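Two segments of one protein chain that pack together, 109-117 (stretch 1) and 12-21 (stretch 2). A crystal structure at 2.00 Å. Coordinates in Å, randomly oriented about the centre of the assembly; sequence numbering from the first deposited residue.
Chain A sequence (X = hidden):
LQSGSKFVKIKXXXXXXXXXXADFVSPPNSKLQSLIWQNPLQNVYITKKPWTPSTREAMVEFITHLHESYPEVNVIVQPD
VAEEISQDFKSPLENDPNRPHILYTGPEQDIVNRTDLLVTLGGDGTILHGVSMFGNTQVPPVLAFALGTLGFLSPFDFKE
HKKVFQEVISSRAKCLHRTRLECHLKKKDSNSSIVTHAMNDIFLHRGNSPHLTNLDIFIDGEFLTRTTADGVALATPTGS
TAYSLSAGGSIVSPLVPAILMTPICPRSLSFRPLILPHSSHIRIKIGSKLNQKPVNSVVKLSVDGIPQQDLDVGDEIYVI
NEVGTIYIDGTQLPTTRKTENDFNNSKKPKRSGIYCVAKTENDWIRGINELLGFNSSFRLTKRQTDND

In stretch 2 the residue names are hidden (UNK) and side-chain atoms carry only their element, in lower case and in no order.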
# COMPACT_ATOMS: atom_id res chain seq x y z
N GLN A 109 35.22 21.82 14.78
CA GLN A 109 35.57 22.92 13.87
C GLN A 109 37.00 22.77 13.37
O GLN A 109 37.27 22.97 12.18
CB GLN A 109 35.40 24.29 14.54
CG GLN A 109 34.31 24.37 15.60
CD GLN A 109 34.77 23.88 16.98
OE1 GLN A 109 34.28 22.87 17.49
NE2 GLN A 109 35.71 24.61 17.58
N ASP A 110 37.91 22.42 14.27
CA ASP A 110 39.30 22.15 13.91
C ASP A 110 39.42 20.96 12.96
O ASP A 110 40.17 21.01 11.99
CB ASP A 110 40.15 21.91 15.17
CG ASP A 110 40.55 23.20 15.89
OD1 ASP A 110 39.83 24.21 15.81
OD2 ASP A 110 41.62 23.18 16.54
N ILE A 111 38.68 19.88 13.24
CA ILE A 111 38.72 18.68 12.40
C ILE A 111 38.12 18.95 11.03
O ILE A 111 38.72 18.63 9.99
CB ILE A 111 38.00 17.49 13.08
CG1 ILE A 111 38.76 17.04 14.33
CG2 ILE A 111 37.80 16.33 12.09
CD1 ILE A 111 38.15 15.86 15.06
N VAL A 112 36.95 19.58 11.03
CA VAL A 112 36.20 19.90 9.82
C VAL A 112 37.03 20.66 8.77
O VAL A 112 36.96 20.35 7.57
CB VAL A 112 34.90 20.67 10.20
CG1 VAL A 112 34.28 21.35 9.01
CG2 VAL A 112 33.89 19.72 10.86
N ASN A 113 37.82 21.62 9.23
CA ASN A 113 38.66 22.48 8.38
C ASN A 113 39.83 21.79 7.70
O ASN A 113 40.38 22.29 6.72
CB ASN A 113 39.23 23.64 9.20
CG ASN A 113 38.17 24.58 9.71
OD1 ASN A 113 38.33 25.20 10.77
ND2 ASN A 113 37.06 24.70 8.96
N ARG A 114 40.22 20.64 8.24
CA ARG A 114 41.46 20.00 7.83
C ARG A 114 41.31 18.63 7.17
O ARG A 114 42.26 18.10 6.61
CB ARG A 114 42.45 19.98 9.00
CG ARG A 114 43.02 21.37 9.25
CD ARG A 114 43.50 21.55 10.65
NE ARG A 114 44.02 22.90 10.84
CZ ARG A 114 43.36 23.89 11.44
NH1 ARG A 114 42.13 23.69 11.91
NH2 ARG A 114 43.93 25.08 11.55
N THR A 115 40.10 18.09 7.20
CA THR A 115 39.84 16.77 6.61
C THR A 115 39.84 16.75 5.07
O THR A 115 39.08 17.46 4.43
CB THR A 115 38.49 16.21 7.15
OG1 THR A 115 38.57 16.05 8.57
CG2 THR A 115 38.18 14.88 6.51
N ASP A 116 40.70 15.92 4.48
CA ASP A 116 40.67 15.67 3.03
C ASP A 116 39.68 14.54 2.70
O ASP A 116 39.07 14.52 1.62
CB ASP A 116 42.04 15.25 2.49
CG ASP A 116 43.16 16.26 2.81
OD1 ASP A 116 42.86 17.42 3.19
OD2 ASP A 116 44.35 15.86 2.68
N LEU A 117 39.55 13.59 3.63
CA LEU A 117 38.78 12.38 3.40
C LEU A 117 38.18 11.88 4.70
O LEU A 117 38.88 11.79 5.72
CB LEU A 117 39.68 11.29 2.78
CG LEU A 117 39.08 9.91 2.49
CD1 LEU A 117 38.29 9.93 1.20
CD2 LEU A 117 40.18 8.85 2.41
N UNK A 12 47.60 18.05 18.58
CA UNK A 12 46.53 18.95 18.13
C UNK A 12 46.35 18.88 16.62
O UNK A 12 47.33 18.97 15.88
c UNK A 12 47.97 20.06 19.69
c UNK A 12 48.64 18.78 19.33
c UNK A 12 47.05 20.34 18.52
N UNK A 13 45.11 18.71 16.16
CA UNK A 13 44.84 18.64 14.73
C UNK A 13 45.13 19.98 14.01
O UNK A 13 45.39 20.00 12.81
c UNK A 13 43.40 18.10 14.42
c UNK A 13 42.33 19.08 14.88
c UNK A 13 43.26 17.77 12.94
N UNK A 14 45.12 21.08 14.75
CA UNK A 14 45.50 22.36 14.16
C UNK A 14 46.96 22.41 13.70
O UNK A 14 47.37 23.37 13.06
n UNK A 14 45.41 24.00 17.44
c UNK A 14 46.01 23.55 16.35
o UNK A 14 47.18 23.17 16.34
c UNK A 14 45.18 23.55 15.08
N UNK A 15 47.74 21.38 14.03
CA UNK A 15 49.10 21.22 13.49
C UNK A 15 49.08 20.86 12.01
O UNK A 15 50.12 20.93 11.34
c UNK A 15 50.22 20.56 15.68
o UNK A 15 49.92 21.67 16.12
c UNK A 15 49.89 20.15 14.25
n UNK A 15 50.85 19.64 16.41
N UNK A 16 47.92 20.45 11.51
CA UNK A 16 47.77 20.05 10.11
C UNK A 16 47.28 21.19 9.22
O UNK A 16 46.68 22.15 9.71
c UNK A 16 47.12 17.59 10.81
c UNK A 16 48.54 17.07 10.53
c UNK A 16 46.08 16.50 10.55
c UNK A 16 46.81 18.85 9.98
N UNK A 17 47.55 21.06 7.93
CA UNK A 17 47.19 22.05 6.91
C UNK A 17 45.70 21.98 6.58
O UNK A 17 45.08 20.93 6.73
c UNK A 17 47.98 21.81 5.62
n UNK A 17 51.13 25.44 3.55
n UNK A 17 52.33 24.65 5.34
n UNK A 17 50.21 23.83 4.92
c UNK A 17 49.50 21.62 5.79
c UNK A 17 51.22 24.64 4.61
c UNK A 17 50.22 22.93 6.06
N UNK A 18 45.16 23.10 6.12
CA UNK A 18 43.77 23.20 5.64
C UNK A 18 43.42 22.17 4.58
O UNK A 18 44.29 21.74 3.81
c UNK A 18 43.51 24.61 5.09
o UNK A 18 43.47 25.56 6.13
N UNK A 19 42.14 21.79 4.53
CA UNK A 19 41.63 20.79 3.58
C UNK A 19 42.01 21.06 2.14
O UNK A 19 42.03 22.21 1.69
o UNK A 19 39.65 20.76 4.99
c UNK A 19 40.10 20.70 3.65
N UNK A 20 42.30 19.99 1.42
CA UNK A 20 42.45 20.04 -0.03
C UNK A 20 41.16 19.53 -0.67
O UNK A 20 40.90 18.32 -0.66
c UNK A 20 43.64 19.20 -0.49
o UNK A 20 43.51 17.84 -0.10
N UNK A 21 40.35 20.44 -1.19
CA UNK A 21 39.15 20.04 -1.93
C UNK A 21 39.59 19.32 -3.21
O UNK A 21 40.40 19.84 -3.98
o UNK A 21 38.98 22.23 -2.98
c UNK A 21 38.27 21.24 -2.25
O HOH W 1 43.58 21.46 17.07
O HOH W 2 37.39 19.29 5.30
O HOH W 3 38.71 17.00 0.33

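Position 12 has three side-chain carbons, and they close a ring onto the backbone N. That is proline, Pro-12. It makes no contact with stretch 1.

Position 13 has three carbons, one of them carrying the other two. Its CA-to-CB bond points toward the helix of stretch 1. One arm of the fork lies 3.6 Å from CB of Asp-110 and 4.1 Å from CG1 of Ile-111, an apolar contact. A fork at CB with no polar atom is valine, Val-13, and the arm is CG1.

Position 14 has two carbons, the second carrying one oxygen and one nitrogen. Its CB is 3.9 Å from OD2 of Asp-110. This is an amide one carbon beyond CB, so Asn-14. As elements alone, a carbon with one O and one N excludes aspartate. The amide is probably turned over in the model, so its two ends are not interpreted. Water 1 links the backbone to the helix: it accepts from N of Asn-14 at 2.8 Å and donates to OD2 of Asp-110 at 2.7 Å.

Position 15 has the same set of atoms. Its CA-to-CB bond points away, and it does not touch stretch 1. It is also asparagine, Asn-15. Its N donates to O of Pro-12 at 3.1 Å, reaching back to the residue just before the 3-10 segment 13-15.

Position 16 has four carbons, forked at the second. Its CB comes 4.3 Å from CD of Arg-114. Its main role here is through the backbone: NE of Arg-114 donates to its O at 3.0 Å. The fork one carbon past CB identifies Leu-16.

Position 17 has three carbons, a nitrogen, then a carbon carrying two more nitrogens. The CA-to-CB bond points away. Contact is made by the backbone, with its O 3.3 Å from CG of Arg-114. The guanidinium makes it Arg-17.

Position 18 has one carbon and one oxygen. The CA-to-CB bond points away, while its CA is 3.7 Å from O of Asn-113. It is Ser-18.

Position 19 has the same two atoms. Its N donates to O of Asn-113 at 2.9 Å. Its side-chain oxygen donates to the same O of Asn-113 at 2.4 Å, which is very short. It is Ser-19. Water 2 lies within hydrogen-bonding distance of OG of Ser-19 (2.7 Å), O of Val-112 (2.5 Å) and O of Thr-115 (2.6 Å).

Position 20 is again one carbon and one oxygen. Its N donates to OD1 of Asp-116 at 3.2 Å. It is Ser-20. Water 3 donates to O of Ser-20 and to O of Asp-116.

Position 21 has one carbon and one oxygen and no contact with stretch 1. It is Ser-21.

The contact works mainly through the backbone of stretch 2. Arg-114, the residue most covered, runs beside it: its guanidinium meets O of Leu-16 at the edge and has CA of Asn-14 over one face. Val-13 supplies the apolar contact. Ser-19 gives O of Asn-113 two donors, its N and OG, while N of Ser-20 reaches OD1 of Asp-116 almost in line (169°).

Stretch 2, residues 12-21: PVNNLRSSSS
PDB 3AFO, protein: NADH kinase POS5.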